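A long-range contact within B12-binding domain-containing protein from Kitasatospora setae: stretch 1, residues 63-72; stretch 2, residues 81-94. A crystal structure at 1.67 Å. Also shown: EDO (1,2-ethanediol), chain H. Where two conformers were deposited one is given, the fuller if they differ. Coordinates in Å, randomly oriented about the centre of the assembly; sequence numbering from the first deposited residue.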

# COMPACT_ATOMS: atom_id res chain seq x y z
N LEU A 63 -17.72 18.20 -7.89
CA LEU A 63 -16.36 17.69 -7.91
C LEU A 63 -16.43 16.18 -7.74
O LEU A 63 -17.22 15.68 -6.94
N VAL A 64 -15.61 15.45 -8.50
CA VAL A 64 -15.56 13.99 -8.45
C VAL A 64 -14.14 13.59 -8.11
O VAL A 64 -13.20 13.90 -8.86
N GLY A 65 -13.96 12.92 -6.98
CA GLY A 65 -12.67 12.39 -6.59
C GLY A 65 -12.63 10.89 -6.82
O GLY A 65 -13.61 10.19 -6.58
N VAL A 66 -11.49 10.40 -7.31
CA VAL A 66 -11.30 8.97 -7.54
C VAL A 66 -10.05 8.53 -6.79
O VAL A 66 -8.96 9.07 -7.02
N THR A 67 -10.20 7.54 -5.91
CA THR A 67 -9.05 7.03 -5.17
C THR A 67 -8.41 5.88 -5.94
O THR A 67 -9.08 4.91 -6.31
N VAL A 68 -7.11 5.99 -6.21
CA VAL A 68 -6.38 4.98 -6.96
C VAL A 68 -5.35 4.40 -5.99
O VAL A 68 -4.27 4.96 -5.79
N ARG A 69 -5.73 3.29 -5.36
CA ARG A 69 -4.91 2.70 -4.29
C ARG A 69 -3.74 1.91 -4.84
O ARG A 69 -2.62 2.00 -4.31
N ASN A 70 -3.98 1.09 -5.87
CA ASN A 70 -2.97 0.20 -6.43
C ASN A 70 -2.78 0.52 -7.90
O ASN A 70 -3.76 0.67 -8.64
N THR A 71 -1.52 0.65 -8.33
CA THR A 71 -1.25 0.78 -9.76
C THR A 71 -1.22 -0.57 -10.45
O THR A 71 -1.62 -0.68 -11.62
N ASP A 72 -0.74 -1.60 -9.75
CA ASP A 72 -0.65 -2.96 -10.26
C ASP A 72 -0.52 -3.87 -9.05
O ASP A 72 -0.52 -3.40 -7.91
N PRO A 81 -1.29 -4.75 -14.41
CA PRO A 81 -1.67 -3.40 -14.02
C PRO A 81 -3.15 -3.28 -13.68
O PRO A 81 -3.99 -4.05 -14.15
N PHE A 82 -3.45 -2.29 -12.83
CA PHE A 82 -4.82 -1.88 -12.57
C PHE A 82 -5.19 -0.55 -13.21
O PHE A 82 -6.38 -0.24 -13.31
N VAL A 83 -4.21 0.25 -13.64
CA VAL A 83 -4.53 1.62 -14.07
C VAL A 83 -5.34 1.64 -15.35
O VAL A 83 -6.08 2.60 -15.60
N GLY A 84 -5.24 0.61 -16.19
CA GLY A 84 -6.09 0.54 -17.37
C GLY A 84 -7.55 0.37 -17.00
O GLY A 84 -8.43 1.01 -17.57
N GLU A 85 -7.83 -0.50 -16.02
CA GLU A 85 -9.18 -0.64 -15.50
C GLU A 85 -9.65 0.63 -14.81
O GLU A 85 -10.82 1.00 -14.91
N HIS A 86 -8.74 1.30 -14.08
CA HIS A 86 -9.11 2.57 -13.47
C HIS A 86 -9.48 3.60 -14.53
O HIS A 86 -10.45 4.35 -14.36
N ARG A 87 -8.72 3.65 -15.62
CA ARG A 87 -9.01 4.62 -16.67
C ARG A 87 -10.36 4.35 -17.31
O ARG A 87 -11.10 5.28 -17.65
N GLU A 88 -10.71 3.07 -17.49
CA GLU A 88 -12.02 2.74 -18.05
C GLU A 88 -13.14 3.32 -17.20
O GLU A 88 -14.11 3.88 -17.73
N ILE A 89 -13.02 3.21 -15.87
CA ILE A 89 -14.03 3.76 -14.98
C ILE A 89 -14.06 5.28 -15.08
O ILE A 89 -15.14 5.89 -15.17
N ILE A 90 -12.89 5.92 -15.10
CA ILE A 90 -12.83 7.38 -15.19
C ILE A 90 -13.39 7.86 -16.52
O ILE A 90 -14.08 8.89 -16.59
N THR A 91 -13.12 7.12 -17.60
CA THR A 91 -13.64 7.53 -18.91
C THR A 91 -15.16 7.51 -18.92
O THR A 91 -15.79 8.41 -19.48
N GLU A 92 -15.77 6.50 -18.29
CA GLU A 92 -17.23 6.47 -18.20
C GLU A 92 -17.75 7.63 -17.35
O GLU A 92 -18.77 8.24 -17.69
N ILE A 93 -17.08 7.94 -16.24
CA ILE A 93 -17.48 9.07 -15.41
C ILE A 93 -17.54 10.34 -16.25
O ILE A 93 -18.52 11.10 -16.19
N ARG A 94 -16.50 10.59 -17.05
CA ARG A 94 -16.42 11.83 -17.82
C ARG A 94 -17.44 11.87 -18.95
O ARG A 94 -17.72 12.96 -19.47

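Strand 63-67 and helix 83-94 run nearly antiparallel, at 167°, with 10.7 Å between their axes. The strand contributes alternate residues: Val64 and Val66 point toward the helix, and Val68, just beyond the strand, keeps the same phase. All three adopt t.

Phe82 gives up the most surface to this contact. Its m rotamer (chi1 -63°) lays the ring along the turn at the end of stretch 1, where CD2 reaches Asn70 CB at 3.6 Å and CE2 comes within 3.4 Å of the backbone C of Asp72. The backbone of Phe82 is tied there as well: Phe82 N donates to Thr71 O at 2.7 Å and 167°, while Val83 N makes a weak bond of 3.4 Å to the same Thr71 O, so one carbonyl serves two amides.

One helical turn on, His86 points toward stretch 1, also in m. Its NE2 donates to Asn70 O at 3.2 Å, the acceptor lying near the ring plane, while its CD2 packs against Val68 CG1 at 3.5 Å. Asn70 OD1 accepts a hydrogen bond from Arg69 NH2 at 3.0 Å.

Val66 packs against two isoleucines of the helix, its CG2 lying 4.2 Å from Ile90 CG1 and 4.2 Å from Ile93 CD1. Ile90 leaves the backbone sideways, yet its end comes nearer; Ile93 points toward the strand, and Ile93 CG2 also meets Val64 CG1 at 4.2 Å.

The rule to read here is that strand valines in t meet helix isoleucines in m,t, while at the loop end an aromatic packs and a histidine adds one side-chain hydrogen bond to a backbone carbonyl.

Beside this layer, a 1,2-ethanediol, probably from the crystallisation liquor, donates hydrogen bonds from O1 to Glu85 OE1 (2.7 Å) and from O2 to Glu85 OE2 (2.4 Å, very short); its O1 lies 3.6 Å from Phe82 CD1.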

# COMPACT_ATOMS: atom_id res chain seq x y z
CB LEU A 63 -15.52 18.32 -6.80
CG LEU A 63 -14.08 17.84 -6.58
CD1 LEU A 63 -13.20 18.10 -7.81
CD2 LEU A 63 -13.50 18.52 -5.34
CB VAL A 64 -16.02 13.35 -9.77
CG1 VAL A 64 -15.90 11.83 -9.70
CG2 VAL A 64 -17.45 13.77 -10.12
CB VAL A 66 -11.17 8.65 -9.04
CG1 VAL A 66 -11.05 7.15 -9.24
CG2 VAL A 66 -12.38 9.20 -9.82
CB THR A 67 -9.45 6.60 -3.75
OG1 THR A 67 -8.31 6.10 -3.05
CG2 THR A 67 -10.56 5.54 -3.76
CB VAL A 68 -5.75 5.55 -8.23
CG1 VAL A 68 -4.75 4.57 -8.86
CG2 VAL A 68 -6.85 5.88 -9.21
CB ARG A 69 -5.79 1.81 -3.41
CG ARG A 69 -5.09 1.25 -2.18
CD ARG A 69 -5.97 0.17 -1.58
NE ARG A 69 -5.57 -0.24 -0.23
CZ ARG A 69 -4.61 -1.11 0.03
NH1 ARG A 69 -4.33 -1.41 1.29
NH2 ARG A 69 -3.94 -1.69 -0.96
CB ASN A 70 -3.38 -1.27 -6.28
CG ASN A 70 -3.96 -1.58 -4.91
OD1 ASN A 70 -3.45 -1.15 -3.88
ND2 ASN A 70 -5.05 -2.35 -4.89
CB THR A 71 0.09 1.48 -9.98
OG1 THR A 71 1.12 0.76 -9.30
CG2 THR A 71 0.04 2.90 -9.45
CB ASP A 72 0.53 -3.13 -11.24
CG ASP A 72 1.88 -2.80 -10.62
OD1 ASP A 72 2.13 -1.61 -10.33
OD2 ASP A 72 2.70 -3.74 -10.44
CB PRO A 81 -1.36 -2.57 -15.28
CG PRO A 81 -1.61 -3.52 -16.39
CD PRO A 81 -1.16 -4.88 -15.88
CB PHE A 82 -5.08 -1.77 -11.06
CG PHE A 82 -4.93 -3.06 -10.31
CD1 PHE A 82 -5.75 -4.14 -10.60
CD2 PHE A 82 -4.02 -3.18 -9.27
CE1 PHE A 82 -5.63 -5.33 -9.89
CE2 PHE A 82 -3.89 -4.36 -8.56
CZ PHE A 82 -4.70 -5.44 -8.88
CB VAL A 83 -3.24 2.45 -14.22
CG1 VAL A 83 -2.50 2.54 -12.89
CG2 VAL A 83 -2.35 1.87 -15.30
CB GLU A 85 -9.26 -1.83 -14.54
CG GLU A 85 -9.04 -3.17 -15.19
CD GLU A 85 -9.04 -4.31 -14.18
OE1 GLU A 85 -8.09 -4.40 -13.39
OE2 GLU A 85 -10.02 -5.08 -14.17
CB HIS A 86 -7.97 3.12 -12.62
CG HIS A 86 -7.62 2.28 -11.43
ND1 HIS A 86 -8.54 1.47 -10.79
CD2 HIS A 86 -6.46 2.12 -10.76
CE1 HIS A 86 -7.96 0.86 -9.77
NE2 HIS A 86 -6.69 1.23 -9.74
CB ARG A 87 -7.90 4.60 -17.73
CG ARG A 87 -8.09 5.62 -18.84
CD ARG A 87 -6.98 5.55 -19.88
NE ARG A 87 -7.02 4.30 -20.65
CZ ARG A 87 -6.36 4.10 -21.79
NH1 ARG A 87 -5.62 5.07 -22.31
NH2 ARG A 87 -6.46 2.93 -22.41
CB GLU A 88 -12.15 1.22 -18.18
CG GLU A 88 -13.41 0.78 -18.90
CD GLU A 88 -13.58 -0.73 -18.92
OE1 GLU A 88 -12.91 -1.42 -18.12
OE2 GLU A 88 -14.38 -1.22 -19.74
CB ILE A 89 -13.78 3.29 -13.53
CG1 ILE A 89 -14.17 1.81 -13.39
CG2 ILE A 89 -14.54 4.18 -12.54
CD1 ILE A 89 -13.57 1.10 -12.17
CB ILE A 90 -11.39 7.86 -14.96
CG1 ILE A 90 -11.00 7.63 -13.49
CG2 ILE A 90 -11.26 9.33 -15.37
CD1 ILE A 90 -9.52 7.85 -13.20
CB THR A 91 -13.07 6.63 -20.01
OG1 THR A 91 -11.66 6.84 -20.10
CG2 THR A 91 -13.71 6.94 -21.35
CB GLU A 92 -17.69 5.13 -17.63
CG GLU A 92 -19.20 4.94 -17.63
CD GLU A 92 -19.80 4.88 -19.03
OE1 GLU A 92 -19.08 4.52 -19.99
OE2 GLU A 92 -21.00 5.20 -19.17
CB ILE A 93 -16.52 9.23 -14.22
CG1 ILE A 93 -16.79 8.16 -13.16
CG2 ILE A 93 -16.67 10.62 -13.61
CD1 ILE A 93 -15.71 8.08 -12.07
CB ARG A 94 -15.00 12.02 -18.36
CG ARG A 94 -13.98 12.17 -17.24
CD ARG A 94 -12.57 12.40 -17.75
NE ARG A 94 -12.41 13.70 -18.39
CZ ARG A 94 -12.26 14.84 -17.72
NH1 ARG A 94 -12.26 14.84 -16.39
NH2 ARG A 94 -12.11 15.99 -18.37
C1 EDO H . -9.28 -6.25 -10.44
O1 EDO H . -9.23 -4.94 -11.00
C2 EDO H . -10.25 -7.10 -11.25
O2 EDO H . -9.95 -6.96 -12.65